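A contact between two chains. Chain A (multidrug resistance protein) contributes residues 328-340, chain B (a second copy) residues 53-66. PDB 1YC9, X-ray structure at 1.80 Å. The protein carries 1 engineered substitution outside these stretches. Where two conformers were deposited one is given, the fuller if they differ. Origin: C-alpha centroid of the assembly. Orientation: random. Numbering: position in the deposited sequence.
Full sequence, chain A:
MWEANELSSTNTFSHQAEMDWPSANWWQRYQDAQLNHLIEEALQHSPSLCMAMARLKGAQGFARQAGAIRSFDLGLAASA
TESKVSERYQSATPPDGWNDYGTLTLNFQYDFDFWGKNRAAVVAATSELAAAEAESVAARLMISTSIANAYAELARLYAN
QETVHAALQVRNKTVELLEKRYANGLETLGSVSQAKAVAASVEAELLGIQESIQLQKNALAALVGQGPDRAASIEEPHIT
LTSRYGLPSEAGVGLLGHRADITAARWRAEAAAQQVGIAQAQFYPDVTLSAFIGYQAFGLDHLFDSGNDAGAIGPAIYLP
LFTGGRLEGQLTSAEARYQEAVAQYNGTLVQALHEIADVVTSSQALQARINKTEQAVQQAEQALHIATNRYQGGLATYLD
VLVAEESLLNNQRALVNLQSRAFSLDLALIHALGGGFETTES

Chain A 328-340: EGQLTSAEARYQE
Chain B, residues 53-66: MARLKGAQGFARQA

The strongest link is a salt bridge: Lys B57 NZ donates to Glu A335 OE2 at 2.8 Å. Lys B57 is fully extended, all four chi angles t, and lies among Thr A332, Glu A335, Ala A336 and Gln A339. Glu A335 reaches it with chi1 m and chi2 t.

Ser A333 (chi1 m) is the opposing knob, set among Gly B58, Gly B61, Phe B62 and Gln B65. Gln B65 (chi1 m, chi2 t) gives it a weak hydrogen bond, NE2 to Ser A333 OG, 3.2 Å. Water 1 bridges the chains, 2.9 Å from Ser A333 OG and donating to Gly B58 O at 3.0 Å.

Both stretches are helical throughout, with phi/psi near -63/-43. They run antiparallel at 165°, their axes approaching to 7.3 Å. In the register, Gly A329 CA lies 4.2 Å from Gly B61 CA. Ser A333 CA lies 4.6 Å from Gly B58 CA. Ala A336 CA lies 4.8 Å from Ala B54 CA.

Small residues permit this closeness. Gly A329 CA lies 3.4 Å from Gly B61 O; a CB on either glycine would clash. Ala A336 CB packs 3.4 Å from Ala B54 O. Thr A332 CG2 (chi1 m) touches Gly B61 CA at 3.7 Å.

At the ends, Glu A340 CB meets Ala B54 CB at 3.8 Å, and Glu A328 CG lies 3.7 Å from Arg B64 NH1.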

ATOM      1  N   GLU A 328      12.488  19.575  24.294  1.00 16.40           N
ATOM      2  CA  GLU A 328      13.258  19.989  23.148  1.00 16.84           C
ATOM      3  C   GLU A 328      13.022  19.027  21.985  1.00 16.65           C
ATOM      4  O   GLU A 328      12.806  19.449  20.864  1.00 15.15           O
ATOM      5  CB  GLU A 328      14.777  20.038  23.494  1.00 16.09           C
ATOM      6  CG  GLU A 328      15.118  21.032  24.557  1.00 18.68           C
ATOM      7  CD  GLU A 328      14.989  20.527  25.980  1.00 15.53           C
ATOM      8  OE1 GLU A 328      14.457  19.393  26.263  1.00 15.88           O
ATOM      9  OE2 GLU A 328      15.352  21.257  26.871  1.00 16.36           O
ATOM     10  N   GLY A 329      13.134  17.727  22.272  1.00 16.84           N
ATOM     11  CA  GLY A 329      12.900  16.696  21.307  1.00 16.81           C
ATOM     12  C   GLY A 329      11.445  16.747  20.774  1.00 17.95           C
ATOM     13  O   GLY A 329      11.242  16.441  19.606  1.00 17.18           O
ATOM     14  N   GLN A 330      10.483  17.048  21.640  1.00 16.44           N
ATOM     15  CA  GLN A 330       9.082  17.120  21.239  1.00 18.58           C
ATOM     16  C   GLN A 330       8.877  18.249  20.245  1.00 18.80           C
ATOM     17  O   GLN A 330       8.168  18.074  19.247  1.00 18.83           O
ATOM     18  CB  GLN A 330       8.196  17.330  22.486  1.00 18.99           C
ATOM     19  CG  GLN A 330       7.811  16.023  23.130  1.00 23.81           C
ATOM     20  CD  GLN A 330       6.859  16.156  24.329  1.00 28.54           C
ATOM     21  OE1 GLN A 330       5.828  16.777  24.210  1.00 37.61           O
ATOM     22  NE2 GLN A 330       7.187  15.531  25.431  1.00 29.01           N
ATOM     23  N   LEU A 331       9.577  19.357  20.489  1.00 17.08           N
ATOM     24  CA  LEU A 331       9.548  20.496  19.566  1.00 16.89           C
ATOM     25  C   LEU A 331      10.196  20.113  18.238  1.00 16.51           C
ATOM     26  O   LEU A 331       9.621  20.339  17.195  1.00 16.55           O
ATOM     27  CB  LEU A 331      10.209  21.720  20.188  1.00 17.64           C
ATOM     28  CG  LEU A 331      10.281  22.955  19.312  1.00 15.42           C
ATOM     29  CD1 LEU A 331       8.869  23.397  18.797  1.00 19.59           C
ATOM     30  CD2 LEU A 331      10.938  24.089  20.032  1.00 21.05           C
ATOM     31  N   THR A 332      11.372  19.490  18.254  1.00 15.99           N
ATOM     32  CA  THR A 332      11.956  19.006  17.020  1.00 17.51           C
ATOM     33  C   THR A 332      11.016  18.070  16.230  1.00 17.13           C
ATOM     34  O   THR A 332      10.880  18.212  15.032  1.00 19.38           O
ATOM     35  CB  THR A 332      13.326  18.312  17.319  1.00 18.65           C
ATOM     36  OG1 THR A 332      14.214  19.315  17.819  1.00 16.14           O
ATOM     37  CG2 THR A 332      13.939  17.760  16.038  1.00 19.25           C
ATOM     38  N   SER A 333      10.384  17.131  16.906  1.00 17.66           N
ATOM     39  CA  SER A 333       9.479  16.206  16.271  1.00 18.12           C
ATOM     40  C   SER A 333       8.266  16.961  15.687  1.00 17.20           C
ATOM     41  O   SER A 333       7.823  16.622  14.583  1.00 17.24           O
ATOM     42  CB  SER A 333       9.083  15.126  17.256  1.00 18.61           C
ATOM     43  OG  SER A 333      10.216  14.287  17.446  1.00 19.66           O
ATOM     44  N   ALA A 334       7.787  17.966  16.403  1.00 18.03           N
ATOM     45  CA  ALA A 334       6.608  18.727  15.934  1.00 18.68           C
ATOM     46  C   ALA A 334       7.050  19.552  14.702  1.00 18.79           C
ATOM     47  O   ALA A 334       6.337  19.616  13.720  1.00 18.74           O
ATOM     48  CB  ALA A 334       6.092  19.614  17.017  1.00 18.24           C
ATOM     49  N   GLU A 335       8.235  20.145  14.718  1.00 18.98           N
ATOM     50  CA  GLU A 335       8.701  20.901  13.544  1.00 20.38           C
ATOM     51  C   GLU A 335       8.819  19.986  12.358  1.00 19.41           C
ATOM     52  O   GLU A 335       8.433  20.351  11.284  1.00 20.51           O
ATOM     53  CB  GLU A 335      10.059  21.601  13.765  1.00 19.39           C
ATOM     54  CG  GLU A 335      10.028  22.699  14.795  1.00 22.38           C
ATOM     55  CD  GLU A 335      11.412  23.186  15.197  1.00 27.19           C
ATOM     56  OE1 GLU A 335      11.492  24.155  16.013  1.00 29.17           O
ATOM     57  OE2 GLU A 335      12.427  22.580  14.715  1.00 29.87           O
ATOM     58  N   ALA A 336       9.366  18.791  12.559  1.00 18.86           N
ATOM     59  CA  ALA A 336       9.515  17.797  11.529  1.00 18.67           C
ATOM     60  C   ALA A 336       8.154  17.389  10.931  1.00 19.03           C
ATOM     61  O   ALA A 336       8.025  17.238   9.727  1.00 17.84           O
ATOM     62  CB  ALA A 336      10.183  16.620  12.059  1.00 19.50           C
ATOM     63  N   ARG A 337       7.173  17.204  11.782  1.00 18.80           N
ATOM     64  CA  ARG A 337       5.847  16.854  11.294  1.00 19.95           C
ATOM     65  C   ARG A 337       5.295  18.008  10.444  1.00 19.67           C
ATOM     66  O   ARG A 337       4.696  17.735   9.392  1.00 20.61           O
ATOM     67  CB  ARG A 337       4.897  16.499  12.447  1.00 20.48           C
ATOM     68  CG  ARG A 337       3.453  16.375  12.032  1.00 21.82           C
ATOM     69  CD  ARG A 337       3.165  15.317  10.945  1.00 25.56           C
ATOM     70  NE  ARG A 337       1.815  15.488  10.393  1.00 25.52           N
ATOM     71  CZ  ARG A 337       1.454  15.330   9.099  1.00 27.00           C
ATOM     72  NH1 ARG A 337       2.302  14.879   8.168  1.00 23.81           N
ATOM     73  NH2 ARG A 337       0.160  15.514   8.759  1.00 22.72           N
ATOM     74  N   TYR A 338       5.497  19.255  10.866  1.00 19.55           N
ATOM     75  CA  TYR A 338       5.069  20.408  10.049  1.00 20.49           C
ATOM     76  C   TYR A 338       5.719  20.424   8.692  1.00 21.56           C
ATOM     77  O   TYR A 338       5.079  20.628   7.664  1.00 20.34           O
ATOM     78  CB  TYR A 338       5.326  21.714  10.758  1.00 21.10           C
ATOM     79  CG  TYR A 338       5.009  22.899   9.926  1.00 22.62           C
ATOM     80  CD1 TYR A 338       6.000  23.739   9.497  1.00 25.76           C
ATOM     81  CD2 TYR A 338       3.688  23.173   9.544  1.00 24.62           C
ATOM     82  CE1 TYR A 338       5.731  24.820   8.720  1.00 29.60           C
ATOM     83  CE2 TYR A 338       3.413  24.252   8.742  1.00 25.18           C
ATOM     84  CZ  TYR A 338       4.427  25.083   8.341  1.00 30.85           C
ATOM     85  OH  TYR A 338       4.164  26.178   7.547  1.00 32.67           O
ATOM     86  N   GLN A 339       7.030  20.212   8.684  1.00 21.32           N
ATOM     87  CA  GLN A 339       7.786  20.191   7.451  1.00 21.73           C
ATOM     88  C   GLN A 339       7.314  19.076   6.525  1.00 20.94           C
ATOM     89  O   GLN A 339       7.194  19.297   5.312  1.00 22.94           O
ATOM     90  CB  GLN A 339       9.290  20.087   7.791  1.00 21.88           C
ATOM     91  CG  GLN A 339       9.817  21.353   8.402  1.00 25.55           C
ATOM     92  CD  GLN A 339      11.283  21.251   8.870  1.00 32.24           C
ATOM     93  OE1 GLN A 339      12.207  21.577   8.119  1.00 42.90           O
ATOM     94  NE2 GLN A 339      11.476  20.884  10.097  1.00 25.90           N
ATOM     95  N   GLU A 340       7.054  17.895   7.078  1.00 20.18           N
ATOM     96  CA  GLU A 340       6.524  16.793   6.360  1.00 20.79           C
ATOM     97  C   GLU A 340       5.164  17.158   5.750  1.00 20.74           C
ATOM     98  O   GLU A 340       4.910  16.884   4.574  1.00 19.02           O
ATOM     99  CB  GLU A 340       6.333  15.624   7.266  1.00 20.85           C
ATOM    100  CG  GLU A 340       5.759  14.424   6.568  1.00 24.15           C
ATOM    101  CD  GLU A 340       5.465  13.309   7.506  1.00 28.86           C
ATOM    102  OE1 GLU A 340       4.768  13.548   8.539  1.00 30.98           O
ATOM    103  OE2 GLU A 340       5.913  12.202   7.207  1.00 31.52           O
TER
ATOM    104  N   MET B  53      13.779  14.409   4.417  1.00 24.57           N
ATOM    105  CA  MET B  53      14.473  15.281   5.370  0.50 24.51           C
ATOM    106  C   MET B  53      13.672  15.355   6.675  1.00 24.38           C
ATOM    107  O   MET B  53      14.197  15.245   7.769  1.00 22.60           O
ATOM    108  CB  MET B  53      14.619  16.721   4.808  0.50 25.50           C
ATOM    109  CG  MET B  53      15.571  16.853   3.587  0.50 26.28           C
ATOM    110  SD  MET B  53      16.020  18.495   2.980  0.50 30.25           S
ATOM    111  CE  MET B  53      14.507  19.293   2.390  0.50 29.23           C
ATOM    112  N   ALA B  54      12.370  15.556   6.525  1.00 22.84           N
ATOM    113  CA  ALA B  54      11.455  15.714   7.658  1.00 22.76           C
ATOM    114  C   ALA B  54      11.357  14.452   8.500  1.00 20.76           C
ATOM    115  O   ALA B  54      11.397  14.514   9.732  1.00 19.79           O
ATOM    116  CB  ALA B  54      10.086  16.133   7.175  1.00 22.20           C
ATOM    117  N   ARG B  55      11.272  13.308   7.828  1.00 20.05           N
ATOM    118  CA  ARG B  55      11.219  12.018   8.503  1.00 20.18           C
ATOM    119  C   ARG B  55      12.510  11.677   9.248  1.00 20.03           C
ATOM    120  O   ARG B  55      12.482  10.945  10.237  1.00 18.36           O
ATOM    121  CB  ARG B  55      10.870  10.907   7.511  1.00 22.74           C
ATOM    122  CG  ARG B  55       9.461  11.003   6.948  1.00 30.60           C
ATOM    123  N   LEU B  56      13.640  12.202   8.777  1.00 20.42           N
ATOM    124  CA  LEU B  56      14.891  12.030   9.493  1.00 19.79           C
ATOM    125  C   LEU B  56      14.889  12.955  10.714  1.00 18.98           C
ATOM    126  O   LEU B  56      15.230  12.541  11.810  1.00 18.14           O
ATOM    127  CB  LEU B  56      16.101  12.278   8.564  1.00 19.86           C
ATOM    128  CG  LEU B  56      17.454  12.298   9.274  1.00 21.43           C
ATOM    129  CD1 LEU B  56      17.686  10.983  10.015  1.00 23.02           C
ATOM    130  CD2 LEU B  56      18.530  12.536   8.228  1.00 24.44           C
ATOM    131  N   LYS B  57      14.492  14.210  10.539  1.00 19.44           N
ATOM    132  CA  LYS B  57      14.449  15.142  11.643  1.00 20.77           C
ATOM    133  C   LYS B  57      13.518  14.617  12.736  1.00 21.43           C
ATOM    134  O   LYS B  57      13.805  14.759  13.920  1.00 20.71           O
ATOM    135  CB  LYS B  57      14.059  16.548  11.171  1.00 20.57           C
ATOM    136  CG  LYS B  57      13.999  17.613  12.243  1.00 22.06           C
ATOM    137  CD  LYS B  57      13.607  18.966  11.682  1.00 25.42           C
ATOM    138  CE  LYS B  57      13.456  19.973  12.791  1.00 26.70           C
ATOM    139  NZ  LYS B  57      13.240  21.361  12.319  1.00 27.29           N
ATOM    140  N   GLY B  58      12.443  13.965  12.337  1.00 20.84           N
ATOM    141  CA  GLY B  58      11.504  13.372  13.274  1.00 19.88           C
ATOM    142  C   GLY B  58      12.178  12.364  14.162  1.00 19.56           C
ATOM    143  O   GLY B  58      12.017  12.366  15.380  1.00 19.30           O
ATOM    144  N   ALA B  59      12.911  11.469  13.532  1.00 18.21           N
ATOM    145  CA  ALA B  59      13.626  10.425  14.266  1.00 19.32           C
ATOM    146  C   ALA B  59      14.677  11.050  15.208  1.00 17.29           C
ATOM    147  O   ALA B  59      14.926  10.534  16.296  1.00 19.10           O
ATOM    148  CB  ALA B  59      14.299   9.477  13.302  1.00 19.23           C
ATOM    149  N   GLN B  60      15.283  12.153  14.779  1.00 18.78           N
ATOM    150  CA  GLN B  60      16.218  12.890  15.614  1.00 18.65           C
ATOM    151  C   GLN B  60      15.531  13.425  16.863  1.00 18.29           C
ATOM    152  O   GLN B  60      16.011  13.282  17.982  1.00 16.52           O
ATOM    153  CB  GLN B  60      16.915  14.017  14.824  1.00 19.05           C
ATOM    154  CG  GLN B  60      17.893  13.498  13.723  1.00 22.60           C
ATOM    155  CD  GLN B  60      18.329  14.594  12.750  1.00 24.74           C
ATOM    156  OE1 GLN B  60      17.738  15.645  12.739  1.00 23.54           O
ATOM    157  NE2 GLN B  60      19.346  14.317  11.927  1.00 27.66           N
ATOM    158  N   GLY B  61      14.384  14.076  16.671  1.00 17.51           N
ATOM    159  CA  GLY B  61      13.577  14.509  17.796  1.00 18.04           C
ATOM    160  C   GLY B  61      13.124  13.400  18.696  1.00 17.94           C
ATOM    161  O   GLY B  61      13.103  13.582  19.915  1.00 18.93           O
ATOM    162  N   PHE B  62      12.784  12.255  18.144  1.00 17.84           N
ATOM    163  CA  PHE B  62      12.336  11.138  18.957  1.00 18.00           C
ATOM    164  C   PHE B  62      13.521  10.651  19.809  1.00 17.40           C
ATOM    165  O   PHE B  62      13.360  10.393  20.990  1.00 17.17           O
ATOM    166  CB  PHE B  62      11.782  10.009  18.146  1.00 19.16           C
ATOM    167  CG  PHE B  62      11.377   8.798  19.018  1.00 24.62           C
ATOM    168  CD1 PHE B  62      10.209   8.830  19.794  1.00 31.58           C
ATOM    169  CD2 PHE B  62      12.196   7.700  19.108  1.00 31.55           C
ATOM    170  CE1 PHE B  62       9.843   7.735  20.609  1.00 35.05           C
ATOM    171  CE2 PHE B  62      11.868   6.583  19.945  1.00 33.23           C
ATOM    172  CZ  PHE B  62      10.689   6.611  20.687  1.00 36.42           C
ATOM    173  N   ALA B  63      14.696  10.570  19.195  1.00 17.15           N
ATOM    174  CA  ALA B  63      15.883  10.135  19.899  1.00 17.00           C
ATOM    175  C   ALA B  63      16.228  11.083  21.033  1.00 16.50           C
ATOM    176  O   ALA B  63      16.599  10.675  22.138  1.00 16.33           O
ATOM    177  CB  ALA B  63      17.083  10.002  18.927  1.00 18.85           C
ATOM    178  N   ARG B  64      16.133  12.375  20.772  1.00 15.73           N
ATOM    179  CA  ARG B  64      16.328  13.377  21.785  1.00 16.75           C
ATOM    180  C   ARG B  64      15.359  13.194  22.969  1.00 17.53           C
ATOM    181  O   ARG B  64      15.756  13.258  24.136  1.00 16.12           O
ATOM    182  CB  ARG B  64      16.106  14.765  21.177  1.00 16.63           C
ATOM    183  CG  ARG B  64      16.331  15.898  22.164  1.00 21.81           C
ATOM    184  CD  ARG B  64      17.770  16.285  22.372  1.00 23.12           C
ATOM    185  NE  ARG B  64      17.886  17.646  22.882  1.00 22.54           N
ATOM    186  CZ  ARG B  64      18.291  17.986  24.116  1.00 25.79           C
ATOM    187  NH1 ARG B  64      18.372  19.283  24.433  1.00 24.10           N
ATOM    188  NH2 ARG B  64      18.678  17.084  25.011  1.00 25.52           N
ATOM    189  N   GLN B  65      14.044  13.060  22.663  1.00 17.26           N
ATOM    190  CA  GLN B  65      13.057  12.804  23.694  1.00 16.87           C
ATOM    191  C   GLN B  65      13.399  11.553  24.526  1.00 16.37           C
ATOM    192  O   GLN B  65      13.315  11.589  25.753  1.00 14.72           O
ATOM    193  CB  GLN B  65      11.678  12.580  23.069  1.00 18.67           C
ATOM    194  CG  GLN B  65      11.114  13.760  22.329  1.00 20.30           C
ATOM    195  CD  GLN B  65       9.672  13.386  21.764  1.00 24.18           C
ATOM    196  OE1 GLN B  65       8.869  12.864  22.498  1.00 23.19           O
ATOM    197  NE2 GLN B  65       9.476  13.511  20.472  1.00 22.34           N
ATOM    198  N   ALA B  66      13.804  10.463  23.854  1.00 17.85           N
ATOM    199  CA  ALA B  66      14.126   9.212  24.549  1.00 18.54           C
ATOM    200  C   ALA B  66      15.298   9.391  25.495  1.00 18.92           C
ATOM    201  O   ALA B  66      15.272   8.913  26.603  1.00 19.70           O
ATOM    202  CB  ALA B  66      14.438   8.127  23.590  1.00 18.99           C
TER
HETATM  203  O   HOH W   1       9.095  12.050  15.987  1.00 35.62           O